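Local coordinates for protein dihydropteroate synthase (Anaplasma phagocytophilum, PDB 6UCZ) that probably catalyses the condensation of 6-hydroxymethyl-dihydropterin pyrophosphate with p-aminobenzoate to give dihydropteroate, a step of folate synthesis, at residues V256-Q267 with L280-L291; R199-L208 with L227-H238. All blocks are in the same frame, centred on the assembly; numbering follows the deposited sequence.

Contact 1: residues V256-Q267 with L280-L291; sequences VPTAMLSTFLAQ and LTGISIKIANLL
The flat group here is the side-chain amide of Gln267, whose NE2 lies 3.6 Å from both CB and CD1 of Leu291. Its CG, set beside the backbone N (chi1 -69°), lies on Ala288 CB on the way. The two helices are the last of the beta/alpha barrel and pack side by side on its outer wall, running the same way with axes 8.0 Å apart and crossing at -40°. Small residues allow this closeness: Ala266 CB touches Ala288 CB at 3.6 Å, and Ala259 CB rests on CB of Leu280, whose CD1 reaches on to Val256. On the barrel side, a water joins Ser262 OG and Thr281 OG1, at 2.7 Å from each. Those hydroxyls have further partners, His238 NE2 for Ser262 and the carbonyl of Asp277 for Thr281. No direct hydrogen bond links the helices. At the closest backbone approach, Ser284, modelled in two conformers, lies against Thr263, whose CG2 packs on Ile287 CG2. The hydroxyl of Thr263 turns back on its own helix, where OG1 donates to Ala259 O at 3.1 Å, from the opposite face of that carbonyl to Thr263 N.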
# COMPACT_ATOMS: atom_id res chain seq x y z
N VAL A 256 11.63 13.46 -4.97
CA VAL A 256 12.94 13.50 -4.32
C VAL A 256 12.76 13.54 -2.80
O VAL A 256 13.40 12.73 -2.10
CB VAL A 256 13.79 14.68 -4.83
CG1 VAL A 256 15.03 14.82 -4.00
CG2 VAL A 256 14.15 14.47 -6.28
N PRO A 257 11.92 14.42 -2.23
CA PRO A 257 11.65 14.31 -0.78
C PRO A 257 11.13 12.95 -0.36
O PRO A 257 11.47 12.46 0.73
CB PRO A 257 10.61 15.41 -0.53
CG PRO A 257 10.90 16.43 -1.58
CD PRO A 257 11.29 15.63 -2.80
N THR A 258 10.29 12.31 -1.19
CA THR A 258 9.84 10.96 -0.86
C THR A 258 11.01 10.01 -0.71
O THR A 258 11.08 9.23 0.25
CB THR A 258 8.86 10.48 -1.94
OG1 THR A 258 7.67 11.28 -1.87
CG2 THR A 258 8.50 8.98 -1.79
N ALA A 259 11.97 10.09 -1.64
CA ALA A 259 13.14 9.22 -1.60
C ALA A 259 14.00 9.46 -0.37
O ALA A 259 14.63 8.52 0.14
CB ALA A 259 13.98 9.42 -2.87
N MET A 260 14.06 10.71 0.12
CA MET A 260 14.79 10.97 1.37
C MET A 260 14.17 10.21 2.54
O MET A 260 14.89 9.63 3.36
CB MET A 260 14.83 12.47 1.65
CG MET A 260 15.55 13.28 0.55
SD MET A 260 15.68 15.03 0.98
CE MET A 260 15.70 15.85 -0.59
N LEU A 261 12.83 10.21 2.63
CA LEU A 261 12.18 9.42 3.67
C LEU A 261 12.29 7.93 3.38
O LEU A 261 12.47 7.12 4.31
CB LEU A 261 10.72 9.86 3.81
CG LEU A 261 9.85 9.06 4.78
CD1 LEU A 261 10.46 9.02 6.19
CD2 LEU A 261 8.46 9.66 4.80
N SER A 262 12.21 7.54 2.10
CA SER A 262 12.37 6.13 1.75
C SER A 262 13.67 5.56 2.33
O SER A 262 13.69 4.43 2.83
CB SER A 262 12.37 5.96 0.23
OG SER A 262 11.09 6.23 -0.30
N THR A 263 14.76 6.33 2.26
CA THR A 263 16.03 5.86 2.82
C THR A 263 15.89 5.56 4.31
O THR A 263 16.33 4.50 4.78
CB THR A 263 17.13 6.89 2.60
OG1 THR A 263 17.26 7.18 1.21
CG2 THR A 263 18.46 6.34 3.12
N PHE A 264 15.27 6.47 5.05
CA PHE A 264 15.07 6.27 6.49
C PHE A 264 14.21 5.03 6.75
O PHE A 264 14.52 4.21 7.62
CB PHE A 264 14.40 7.50 7.10
CG PHE A 264 13.88 7.27 8.49
CD1 PHE A 264 14.72 7.47 9.58
CD2 PHE A 264 12.57 6.88 8.71
CE1 PHE A 264 14.26 7.26 10.88
CE2 PHE A 264 12.09 6.67 10.00
CZ PHE A 264 12.94 6.86 11.09
N LEU A 265 13.09 4.91 6.03
CA LEU A 265 12.20 3.77 6.23
C LEU A 265 12.91 2.46 5.91
O LEU A 265 12.77 1.47 6.64
CB LEU A 265 10.96 3.94 5.36
CG LEU A 265 10.04 5.11 5.71
CD1 LEU A 265 8.95 5.19 4.66
CD2 LEU A 265 9.45 4.93 7.10
N ALA A 266 13.71 2.44 4.84
CA ALA A 266 14.48 1.23 4.54
C ALA A 266 15.45 0.90 5.67
O ALA A 266 15.62 -0.27 6.03
CB ALA A 266 15.23 1.40 3.21
N GLN A 267 16.07 1.93 6.28
CA GLN A 267 16.97 1.68 7.40
C GLN A 267 16.25 1.09 8.61
O GLN A 267 16.87 0.35 9.39
CB GLN A 267 17.67 2.98 7.80
CG GLN A 267 18.64 3.46 6.76
CD GLN A 267 19.38 4.70 7.19
OE1 GLN A 267 18.91 5.82 7.00
NE2 GLN A 267 20.54 4.50 7.78
N LEU A 280 14.13 6.12 -8.04
CA LEU A 280 14.63 6.80 -6.86
C LEU A 280 14.56 5.91 -5.63
O LEU A 280 15.45 5.94 -4.77
CB LEU A 280 13.85 8.09 -6.62
CG LEU A 280 14.17 9.26 -7.54
CD1 LEU A 280 13.31 10.47 -7.13
CD2 LEU A 280 15.66 9.60 -7.49
N THR A 281 13.50 5.11 -5.52
CA THR A 281 13.37 4.24 -4.35
C THR A 281 14.45 3.16 -4.35
O THR A 281 14.95 2.78 -3.29
CB THR A 281 11.98 3.60 -4.32
OG1 THR A 281 10.98 4.62 -4.42
CG2 THR A 281 11.77 2.88 -2.99
N GLY A 282 14.80 2.65 -5.53
CA GLY A 282 15.93 1.72 -5.59
C GLY A 282 17.20 2.36 -5.07
O GLY A 282 17.94 1.75 -4.29
N ILE A 283 17.44 3.62 -5.44
CA ILE A 283 18.61 4.34 -4.94
C ILE A 283 18.52 4.50 -3.42
O ILE A 283 19.52 4.31 -2.72
CB ILE A 283 18.74 5.70 -5.65
CG1 ILE A 283 19.01 5.44 -7.14
CG2 ILE A 283 19.86 6.58 -5.01
CD1 ILE A 283 18.95 6.68 -8.01
N SER A 284 17.33 4.81 -2.90
CA SER A 284 17.19 4.98 -1.46
C SER A 284 17.52 3.69 -0.71
O SER A 284 18.12 3.73 0.36
CB SER A 284 15.79 5.49 -1.10
OG SER A 284 14.87 4.42 -0.99
N ILE A 285 17.14 2.54 -1.28
CA ILE A 285 17.37 1.28 -0.58
C ILE A 285 18.84 0.90 -0.64
O ILE A 285 19.40 0.39 0.33
CB ILE A 285 16.46 0.18 -1.15
CG1 ILE A 285 14.99 0.46 -0.79
CG2 ILE A 285 16.87 -1.18 -0.63
CD1 ILE A 285 14.01 -0.38 -1.64
N LYS A 286 19.48 1.13 -1.79
CA LYS A 286 20.91 0.88 -1.90
C LYS A 286 21.71 1.72 -0.92
O LYS A 286 22.70 1.26 -0.36
CB LYS A 286 21.37 1.13 -3.34
CG LYS A 286 20.96 -0.00 -4.31
CD LYS A 286 21.06 0.42 -5.77
CE LYS A 286 20.38 -0.59 -6.68
NZ LYS A 286 20.86 -1.97 -6.40
N ILE A 287 21.30 2.98 -0.72
CA ILE A 287 21.98 3.83 0.25
C ILE A 287 21.78 3.28 1.66
O ILE A 287 22.73 3.19 2.44
CB ILE A 287 21.52 5.29 0.11
CG1 ILE A 287 22.13 5.90 -1.16
CG2 ILE A 287 21.89 6.13 1.34
CD1 ILE A 287 21.69 7.34 -1.38
N ALA A 288 20.55 2.89 1.99
CA ALA A 288 20.30 2.27 3.29
C ALA A 288 21.17 1.04 3.50
O ALA A 288 21.71 0.83 4.59
CB ALA A 288 18.82 1.89 3.43
N ASN A 289 21.32 0.22 2.45
CA ASN A 289 22.18 -0.96 2.54
C ASN A 289 23.63 -0.59 2.85
O ASN A 289 24.33 -1.31 3.57
CB ASN A 289 22.10 -1.77 1.25
CG ASN A 289 20.94 -2.75 1.26
OD1 ASN A 289 20.70 -3.42 2.26
ND2 ASN A 289 20.21 -2.83 0.15
N LEU A 290 24.10 0.52 2.29
CA LEU A 290 25.48 0.94 2.53
C LEU A 290 25.67 1.55 3.91
O LEU A 290 26.82 1.71 4.35
CB LEU A 290 25.95 1.91 1.45
CG LEU A 290 26.15 1.28 0.07
CD1 LEU A 290 26.17 2.32 -1.03
CD2 LEU A 290 27.47 0.51 0.07
N LEU A 291 24.59 1.83 4.62
CA LEU A 291 24.64 2.40 5.96
C LEU A 291 24.48 1.33 7.04
O LEU A 291 24.42 1.67 8.22
CB LEU A 291 23.58 3.49 6.12
CG LEU A 291 23.87 4.68 5.20
CD1 LEU A 291 22.72 5.68 5.22
CD2 LEU A 291 25.22 5.34 5.57
O HOH W 1 11.26 6.89 -2.91

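Contact 2: residues R199-L208 with L227-H238. With PMM (pterin-6-yl-methyl-monophosphate), chain C.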
# COMPACT_ATOMS: atom_id res chain seq x y z
N ARG A 199 -0.57 -16.68 9.42
CA ARG A 199 -0.06 -15.48 10.08
C ARG A 199 1.07 -14.84 9.29
O ARG A 199 1.18 -13.61 9.24
CB ARG A 199 0.41 -15.85 11.49
CG ARG A 199 0.80 -14.67 12.38
CD ARG A 199 1.56 -15.15 13.63
NE ARG A 199 1.78 -14.08 14.60
CZ ARG A 199 2.77 -13.19 14.56
NH1 ARG A 199 3.65 -13.21 13.56
NH2 ARG A 199 2.87 -12.26 15.50
N GLU A 200 1.92 -15.66 8.66
CA GLU A 200 3.05 -15.14 7.89
C GLU A 200 2.62 -14.34 6.66
O GLU A 200 3.41 -13.54 6.16
CB GLU A 200 3.96 -16.29 7.45
CG GLU A 200 4.65 -17.02 8.61
CD GLU A 200 3.76 -18.05 9.26
OE1 GLU A 200 3.21 -18.89 8.53
OE2 GLU A 200 3.60 -18.02 10.49
N ARG A 201 1.40 -14.53 6.17
CA ARG A 201 0.99 -13.84 4.95
C ARG A 201 0.36 -12.47 5.19
O ARG A 201 -0.08 -11.84 4.22
CB ARG A 201 0.04 -14.72 4.13
CG ARG A 201 0.76 -15.90 3.51
CD ARG A 201 -0.18 -16.90 2.94
NE ARG A 201 0.53 -18.04 2.36
CZ ARG A 201 0.01 -19.26 2.22
NH1 ARG A 201 -1.24 -19.49 2.61
NH2 ARG A 201 0.73 -20.24 1.69
N ILE A 202 0.31 -11.99 6.43
CA ILE A 202 -0.37 -10.73 6.77
C ILE A 202 0.66 -9.61 6.87
O ILE A 202 1.66 -9.75 7.59
CB ILE A 202 -1.16 -10.86 8.07
CG1 ILE A 202 -2.25 -11.92 7.94
CG2 ILE A 202 -1.77 -9.50 8.44
CD1 ILE A 202 -2.91 -12.31 9.25
N ILE A 203 0.39 -8.48 6.22
CA ILE A 203 1.26 -7.31 6.20
C ILE A 203 0.48 -6.11 6.72
O ILE A 203 -0.68 -5.90 6.35
CB ILE A 203 1.79 -7.05 4.77
CG1 ILE A 203 2.51 -8.29 4.23
CG2 ILE A 203 2.69 -5.84 4.74
CD1 ILE A 203 2.54 -8.36 2.69
N LEU A 204 1.12 -5.29 7.57
CA LEU A 204 0.45 -4.18 8.24
C LEU A 204 0.91 -2.84 7.68
O LEU A 204 2.11 -2.61 7.48
CB LEU A 204 0.73 -4.20 9.75
CG LEU A 204 0.38 -5.50 10.48
CD1 LEU A 204 0.65 -5.39 11.97
CD2 LEU A 204 -1.08 -5.89 10.21
N ASP A 205 -0.04 -1.93 7.45
CA ASP A 205 0.24 -0.61 6.88
C ASP A 205 -0.51 0.43 7.70
O ASP A 205 -1.75 0.32 7.87
CB ASP A 205 -0.18 -0.59 5.40
CG ASP A 205 0.15 0.72 4.70
OD1 ASP A 205 0.12 1.82 5.32
OD2 ASP A 205 0.40 0.65 3.47
N PRO A 206 0.17 1.46 8.24
CA PRO A 206 -0.52 2.46 9.08
C PRO A 206 -1.38 3.45 8.31
O PRO A 206 -2.04 4.28 8.96
CB PRO A 206 0.64 3.18 9.77
CG PRO A 206 1.76 3.09 8.77
CD PRO A 206 1.62 1.72 8.17
N GLY A 207 -1.36 3.44 6.98
CA GLY A 207 -2.19 4.36 6.23
C GLY A 207 -1.85 5.83 6.45
O GLY A 207 -2.70 6.61 6.90
N LEU A 208 -0.62 6.20 6.13
CA LEU A 208 -0.21 7.60 6.25
C LEU A 208 -1.14 8.49 5.45
O LEU A 208 -1.56 8.15 4.34
CB LEU A 208 1.25 7.78 5.76
CG LEU A 208 2.34 6.96 6.45
CD1 LEU A 208 3.78 7.45 6.05
CD2 LEU A 208 2.17 7.07 7.95
N LEU A 227 5.52 -0.21 15.27
CA LEU A 227 4.64 -1.11 14.53
C LEU A 227 5.37 -2.38 14.12
O LEU A 227 4.80 -3.47 14.14
CB LEU A 227 4.07 -0.39 13.31
CG LEU A 227 3.03 -1.14 12.48
CD1 LEU A 227 1.83 -1.57 13.33
CD2 LEU A 227 2.59 -0.28 11.31
N LYS A 228 6.64 -2.25 13.73
CA LYS A 228 7.44 -3.40 13.34
C LYS A 228 7.62 -4.38 14.49
O LYS A 228 7.74 -5.59 14.26
CB LYS A 228 8.82 -2.94 12.85
CG LYS A 228 8.83 -2.31 11.47
CD LYS A 228 8.94 -3.37 10.41
CE LYS A 228 10.16 -4.25 10.64
NZ LYS A 228 10.14 -5.39 9.71
N LYS A 229 7.64 -3.89 15.73
CA LYS A 229 7.84 -4.74 16.90
C LYS A 229 6.71 -5.73 17.10
O LYS A 229 6.83 -6.63 17.93
CB LYS A 229 8.02 -3.90 18.16
N LEU A 230 5.61 -5.59 16.36
CA LEU A 230 4.52 -6.56 16.43
C LEU A 230 4.92 -7.89 15.81
O LEU A 230 4.26 -8.90 16.08
CB LEU A 230 3.29 -5.99 15.74
CG LEU A 230 2.53 -4.92 16.52
CD1 LEU A 230 1.33 -4.44 15.72
CD2 LEU A 230 2.09 -5.47 17.85
N GLY A 231 5.97 -7.92 14.99
CA GLY A 231 6.45 -9.14 14.39
C GLY A 231 5.94 -9.42 12.99
O GLY A 231 6.34 -10.43 12.40
N PHE A 232 5.06 -8.58 12.46
CA PHE A 232 4.53 -8.68 11.11
C PHE A 232 5.32 -7.78 10.17
O PHE A 232 5.78 -6.71 10.56
CB PHE A 232 3.06 -8.27 11.08
CG PHE A 232 2.17 -9.18 11.86
CD1 PHE A 232 1.99 -9.00 13.22
CD2 PHE A 232 1.51 -10.23 11.24
CE1 PHE A 232 1.17 -9.84 13.95
CE2 PHE A 232 0.70 -11.08 11.96
CZ PHE A 232 0.52 -10.89 13.31
N PRO A 233 5.45 -8.18 8.90
CA PRO A 233 5.98 -7.25 7.90
C PRO A 233 5.11 -6.01 7.79
O PRO A 233 3.89 -6.06 7.99
CB PRO A 233 5.96 -8.07 6.60
CG PRO A 233 5.84 -9.51 7.04
CD PRO A 233 5.07 -9.48 8.32
N VAL A 234 5.76 -4.90 7.47
CA VAL A 234 5.12 -3.59 7.42
C VAL A 234 5.24 -3.02 6.01
O VAL A 234 6.28 -3.15 5.36
CB VAL A 234 5.75 -2.64 8.46
CG1 VAL A 234 5.32 -1.21 8.23
CG2 VAL A 234 5.35 -3.10 9.87
N CYS A 235 4.16 -2.41 5.54
CA CYS A 235 4.15 -1.63 4.31
C CYS A 235 3.90 -0.16 4.65
O CYS A 235 3.03 0.15 5.47
CB CYS A 235 3.06 -2.13 3.35
SG CYS A 235 2.87 -1.18 1.83
N VAL A 236 4.64 0.74 4.01
CA VAL A 236 4.41 2.17 4.21
C VAL A 236 4.18 2.83 2.86
O VAL A 236 4.97 2.66 1.92
CB VAL A 236 5.59 2.84 4.94
CG1 VAL A 236 5.40 4.36 4.96
CG2 VAL A 236 5.69 2.28 6.35
N GLY A 237 3.10 3.62 2.76
CA GLY A 237 2.80 4.38 1.56
C GLY A 237 2.89 5.88 1.79
O GLY A 237 1.88 6.55 2.06
N HIS A 238 4.11 6.40 1.72
CA HIS A 238 4.38 7.82 1.97
C HIS A 238 4.48 8.63 0.69
O HIS A 238 4.52 9.86 0.76
CB HIS A 238 5.69 7.96 2.75
CG HIS A 238 6.88 7.38 2.03
ND1 HIS A 238 6.95 6.06 1.64
CD2 HIS A 238 8.05 7.95 1.64
CE1 HIS A 238 8.10 5.84 1.03
NE2 HIS A 238 8.79 6.97 1.02
N5 PMM C . -2.27 4.95 -0.24
C6 PMM C . -3.10 5.09 -1.28
C7 PMM C . -3.68 3.99 -1.88
N8 PMM C . -3.47 2.73 -1.49
N1 PMM C . -2.42 1.29 -0.07
C2 PMM C . -1.61 1.09 0.97
N2 PMM C . -1.39 -0.16 1.40
N3 PMM C . -0.99 2.10 1.64
C4 PMM C . -1.12 3.44 1.36
O4 PMM C . -0.55 4.30 2.03
C4A PMM C . -2.02 3.72 0.21
C8A PMM C . -2.64 2.60 -0.45
C9 PMM C . -3.41 6.51 -1.69
O10 PMM C . -2.24 7.08 -2.32
PA PMM C . -2.17 7.38 -3.91
O1P PMM C . -0.87 8.18 -4.08
O2P PMM C . -3.32 8.31 -4.26
O3P PMM C . -2.19 6.09 -4.67
O HOH W 2 0.80 4.24 4.39
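Leu204 pairs with Val234 in a single parallel bridge, its N donating to Pro233 O at 2.9 Å and its O accepting from Cys235 N at 2.8 Å. That pair of bonds joins strand 202-205 to strand 235-236 and closes the beta/alpha barrel. At the N-terminal end of strand 202-205, the guanidinium of Arg199 lies flat on the Phe232 ring, planes 23° apart, a cation-pi stack in which CZ sits 4.0 Å from the ring centroid and off-centre. The arginine is poorly ordered, and the carbonyls of Leu230 and Gly231 lie near the guanidinium edge. Ile202 O meets the edge of the same ring and is buried without a polar partner. Leu204 turns outward, its CD1 reaching Phe232 CB at 3.9 Å and touching Leu227 and Leu230 as well.

At the pocket end Asp205 holds the pterin. With CG anti to the backbone N (chi1 -177°), OD2 accepts from both PMM N3 at 2.7 Å and PMM N2 at 2.9 Å. OD1 takes Gly207 N at 2.8 Å, an Asx turn that, with the pterin bonds, helps fix the rotation of the carboxylate. A water gathers Asp205 OD1, Leu208 N, Gly237 N and PMM O4, so both segments share in holding the ligand. Beyond it, Leu208 CD1 packs on Val236 CG1 at 3.7 Å. Lys241 NZ ties this end together through the carbonyls of Leu208 and Gly237, and also bonds PMM. On its other side strand 202-205 pairs with strand 153-157, while Val189 of helix 174-194 backs Leu204 and Phe232; Phe272 of strand 272-275 touches Ile203 and Cys235.

Overall arrangement
Contact 2 comes first along the chain and closes before contact 1 opens; strand 235-236 leads on to helix 255-267. Their centres lie about 18 Å apart; that of contact 2 is about 10 Å from the centre of the chain and that of contact 1, on the outer layer, about 17 Å. The barrel wall joins them: strand 272-275 comes between the two helices of contact 1 in sequence and touches residues of both contacts. Besides the His238-Ser262 bond, they meet where Leu265 packs on Val236. Helix 255-267 thus backs strand 235-236, which leads to Gly237 in the pterin pocket, while helix 278-290 lies over strands 272-275 and 31-37.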